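Long-range contact in citrate lyase, subunit 1 (Methanosaeta concilii, PDB 6HXI), which forms one subunit of ATP citrate lyase, which probably uses ATP and coenzyme A to convert citrate into acetyl-CoA and oxaloacetate: residues C[7-12]-C[105-109]. Residues are numbered along the deposited sequence; the frame is centred on the assembly and turned at random.
Sequences REYDAK and YFLIE
Helix residues 8-12 run at 42° to strand residues 106-109, the axes of these short segments coming within 9.4 Å, and Tyr9 and Leu107 bring the backbones nearest to each other. At one end of the contact the guanidinium of Arg7 lies flat on the ring of Tyr105, with CZ of Arg7 3.8 Å from the ring centroid, a stacked cation-pi pair. NH1 sits over the middle of that face, while NH2 is hydrogen-bonded to the carbonyl of Asp61, which should help to fix the rotation of the group. In the middle, Leu107 spreads its two methyls: CD1 meets CB and the ring edge of Tyr9, 3.7 Å from Tyr9 CD1, and CD2 rests against Glu8, whose CG, anti to the backbone N (chi1 -164°), sends the carboxylate past this methyl toward Lys12. The far end is a salt-bridge network. Lys12 NZ donates to Glu109 OE1 at 2.8 Å, on its syn side and 17° out of the carboxylate plane, and lies 2.9 Å from Glu109 OE2. NZ also bridges to Glu8 OE2 at 2.8 Å, which accepts with its anti lone pair, and donates to the backbone O of Leu213. Glu8 OE2 and Glu109 OE2 are only 4.2 Å apart, a buried like-charge approach that the shared ammonium probably offsets, with Lys59 as a second cation bridged to Glu8. A methionine in place of Lys12 would probably leave the two neighbouring carboxylates without their shared ammonium and the carbonyl of Leu213 without this donor. Within the ATP-grasp region, the helix start is thus fastened to the sheet of strands 33-35, 106-110, 56-60 and 74-75, whose other side meets helix 79-89, while Met215 of strand 209-220 packs against Glu8 and Lys12.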
ATOM      1  N   ARG C   7     -43.765  50.363   8.673  1.00 54.26           N
ATOM      2  CA  ARG C   7     -44.205  51.404   9.592  1.00 55.74           C
ATOM      3  C   ARG C   7     -43.477  52.692   9.292  1.00 59.60           C
ATOM      4  O   ARG C   7     -42.304  52.676   8.893  1.00 57.94           O
ATOM      5  CB  ARG C   7     -43.967  51.018  11.063  1.00 55.87           C
ATOM      6  CG  ARG C   7     -44.783  49.828  11.506  1.00 62.24           C
ATOM      7  CD  ARG C   7     -44.942  49.739  13.007  1.00 60.41           C
ATOM      8  NE  ARG C   7     -45.183  48.353  13.414  1.00 69.09           N
ATOM      9  CZ  ARG C   7     -46.355  47.728  13.317  1.00 85.28           C
ATOM     10  NH1 ARG C   7     -46.468  46.456  13.678  1.00 60.27           N
ATOM     11  NH2 ARG C   7     -47.415  48.361  12.829  1.00 80.37           N
ATOM     12  N   GLU C   8     -44.198  53.809   9.473  1.00 58.38           N
ATOM     13  CA  GLU C   8     -43.705  55.182   9.336  1.00 57.84           C
ATOM     14  C   GLU C   8     -42.441  55.311  10.211  1.00 61.41           C
ATOM     15  O   GLU C   8     -41.465  55.912   9.776  1.00 59.75           O
ATOM     16  CB  GLU C   8     -44.794  56.158   9.807  1.00 61.14           C
ATOM     17  CG  GLU C   8     -44.601  57.600   9.373  1.00 74.78           C
ATOM     18  CD  GLU C   8     -45.716  58.545   9.796  1.00103.38           C
ATOM     19  OE1 GLU C   8     -46.897  58.123   9.822  1.00 96.83           O
ATOM     20  OE2 GLU C   8     -45.406  59.724  10.079  1.00 98.69           O
ATOM     21  N   TYR C   9     -42.457  54.685  11.416  1.00 59.45           N
ATOM     22  CA  TYR C   9     -41.351  54.624  12.374  1.00 60.32           C
ATOM     23  C   TYR C   9     -40.082  54.089  11.697  1.00 64.20           C
ATOM     24  O   TYR C   9     -39.036  54.738  11.765  1.00 65.07           O
ATOM     25  CB  TYR C   9     -41.746  53.756  13.593  1.00 63.41           C
ATOM     26  CG  TYR C   9     -40.606  53.461  14.542  1.00 66.34           C
ATOM     27  CD1 TYR C   9     -40.068  54.459  15.350  1.00 71.25           C
ATOM     28  CD2 TYR C   9     -40.061  52.183  14.633  1.00 65.97           C
ATOM     29  CE1 TYR C   9     -39.017  54.193  16.229  1.00 74.44           C
ATOM     30  CE2 TYR C   9     -38.986  51.914  15.479  1.00 68.13           C
ATOM     31  CZ  TYR C   9     -38.475  52.922  16.287  1.00 78.10           C
ATOM     32  OH  TYR C   9     -37.430  52.681  17.152  1.00 77.85           O
ATOM     33  N   ASP C  10     -40.208  52.955  10.988  1.00 58.40           N
ATOM     34  CA  ASP C  10     -39.140  52.270  10.274  1.00 56.36           C
ATOM     35  C   ASP C  10     -38.633  53.058   9.055  1.00 59.14           C
ATOM     36  O   ASP C  10     -37.416  53.167   8.861  1.00 57.98           O
ATOM     37  CB  ASP C  10     -39.605  50.860   9.881  1.00 57.67           C
ATOM     38  CG  ASP C  10     -39.954  49.953  11.058  1.00 72.81           C
ATOM     39  OD1 ASP C  10     -39.229  49.992  12.082  1.00 74.09           O
ATOM     40  OD2 ASP C  10     -40.914  49.152  10.929  1.00 82.98           O
ATOM     41  N   ALA C  11     -39.565  53.635   8.257  1.00 54.08           N
ATOM     42  CA  ALA C  11     -39.250  54.421   7.059  1.00 51.45           C
ATOM     43  C   ALA C  11     -38.472  55.714   7.411  1.00 56.17           C
ATOM     44  O   ALA C  11     -37.456  56.021   6.780  1.00 53.42           O
ATOM     45  CB  ALA C  11     -40.532  54.745   6.306  1.00 51.55           C
ATOM     46  N   LYS C  12     -38.934  56.433   8.454  1.00 55.60           N
ATOM     47  CA  LYS C  12     -38.322  57.662   8.964  1.00 56.20           C
ATOM     48  C   LYS C  12     -36.966  57.370   9.604  1.00 60.94           C
ATOM     49  O   LYS C  12     -36.053  58.181   9.465  1.00 62.21           O
ATOM     50  CB  LYS C  12     -39.251  58.374   9.956  1.00 60.93           C
ATOM     51  CG  LYS C  12     -40.382  59.119   9.271  1.00 72.01           C
ATOM     52  CD  LYS C  12     -41.345  59.724  10.252  1.00 80.86           C
ATOM     53  CE  LYS C  12     -42.191  60.750   9.548  1.00 92.04           C
ATOM     54  NZ  LYS C  12     -43.184  61.364  10.455  1.00 98.08           N
ATOM     55  N   TYR C 105     -50.298  49.873  17.470  1.00 80.21           N
ATOM     56  CA  TYR C 105     -49.002  50.523  17.244  1.00 77.63           C
ATOM     57  C   TYR C 105     -49.139  52.013  17.000  1.00 78.41           C
ATOM     58  O   TYR C 105     -49.961  52.430  16.184  1.00 77.65           O
ATOM     59  CB  TYR C 105     -48.202  49.818  16.139  1.00 77.48           C
ATOM     60  CG  TYR C 105     -47.822  48.399  16.514  1.00 79.78           C
ATOM     61  CD1 TYR C 105     -46.652  48.133  17.219  1.00 81.71           C
ATOM     62  CD2 TYR C 105     -48.638  47.321  16.172  1.00 81.42           C
ATOM     63  CE1 TYR C 105     -46.312  46.832  17.593  1.00 83.58           C
ATOM     64  CE2 TYR C 105     -48.312  46.019  16.545  1.00 83.25           C
ATOM     65  CZ  TYR C 105     -47.143  45.777  17.249  1.00 91.01           C
ATOM     66  OH  TYR C 105     -46.804  44.487  17.591  1.00 91.20           O
ATOM     67  N   PHE C 106     -48.354  52.812  17.745  1.00 73.77           N
ATOM     68  CA  PHE C 106     -48.384  54.280  17.696  1.00 73.47           C
ATOM     69  C   PHE C 106     -46.996  54.887  17.599  1.00 74.15           C
ATOM     70  O   PHE C 106     -46.080  54.475  18.321  1.00 73.52           O
ATOM     71  CB  PHE C 106     -49.104  54.862  18.937  1.00 76.49           C
ATOM     72  CG  PHE C 106     -50.533  54.410  19.112  1.00 79.40           C
ATOM     73  CD1 PHE C 106     -50.831  53.243  19.809  1.00 84.23           C
ATOM     74  CD2 PHE C 106     -51.582  55.147  18.580  1.00 82.16           C
ATOM     75  CE1 PHE C 106     -52.151  52.805  19.941  1.00 86.39           C
ATOM     76  CE2 PHE C 106     -52.902  54.714  18.715  1.00 86.63           C
ATOM     77  CZ  PHE C 106     -53.177  53.549  19.400  1.00 85.80           C
ATOM     78  N   LEU C 107     -46.850  55.893  16.734  1.00 68.29           N
ATOM     79  CA  LEU C 107     -45.574  56.575  16.576  1.00 67.64           C
ATOM     80  C   LEU C 107     -45.560  57.895  17.359  1.00 72.28           C
ATOM     81  O   LEU C 107     -46.511  58.680  17.272  1.00 71.83           O
ATOM     82  CB  LEU C 107     -45.259  56.805  15.079  1.00 67.22           C
ATOM     83  CG  LEU C 107     -44.067  57.724  14.725  1.00 72.29           C
ATOM     84  CD1 LEU C 107     -42.712  57.063  15.024  1.00 72.26           C
ATOM     85  CD2 LEU C 107     -44.140  58.179  13.291  1.00 75.39           C
ATOM     86  N   ILE C 108     -44.476  58.121  18.124  1.00 69.56           N
ATOM     87  CA  ILE C 108     -44.244  59.373  18.855  1.00 70.15           C
ATOM     88  C   ILE C 108     -43.024  60.075  18.251  1.00 72.87           C
ATOM     89  O   ILE C 108     -41.956  59.475  18.083  1.00 70.75           O
ATOM     90  CB  ILE C 108     -44.197  59.285  20.413  1.00 73.92           C
ATOM     91  CG1 ILE C 108     -45.268  58.316  20.961  1.00 74.52           C
ATOM     92  CG2 ILE C 108     -44.359  60.697  21.036  1.00 76.21           C
ATOM     93  CD1 ILE C 108     -45.027  57.851  22.371  1.00 83.56           C
ATOM     94  N   GLU C 109     -43.216  61.337  17.886  1.00 71.22           N
ATOM     95  CA  GLU C 109     -42.163  62.155  17.297  1.00 72.44           C
ATOM     96  C   GLU C 109     -42.300  63.653  17.671  1.00 77.49           C
ATOM     97  O   GLU C 109     -43.399  64.073  18.045  1.00 75.56           O
ATOM     98  CB  GLU C 109     -42.131  61.954  15.772  1.00 73.32           C
ATOM     99  CG  GLU C 109     -43.336  62.499  15.022  1.00 82.85           C
ATOM    100  CD  GLU C 109     -43.257  62.385  13.513  1.00103.74           C
ATOM    101  OE1 GLU C 109     -42.168  62.054  12.990  1.00 88.86           O
ATOM    102  OE2 GLU C 109     -44.284  62.647  12.848  1.00102.85           O
TER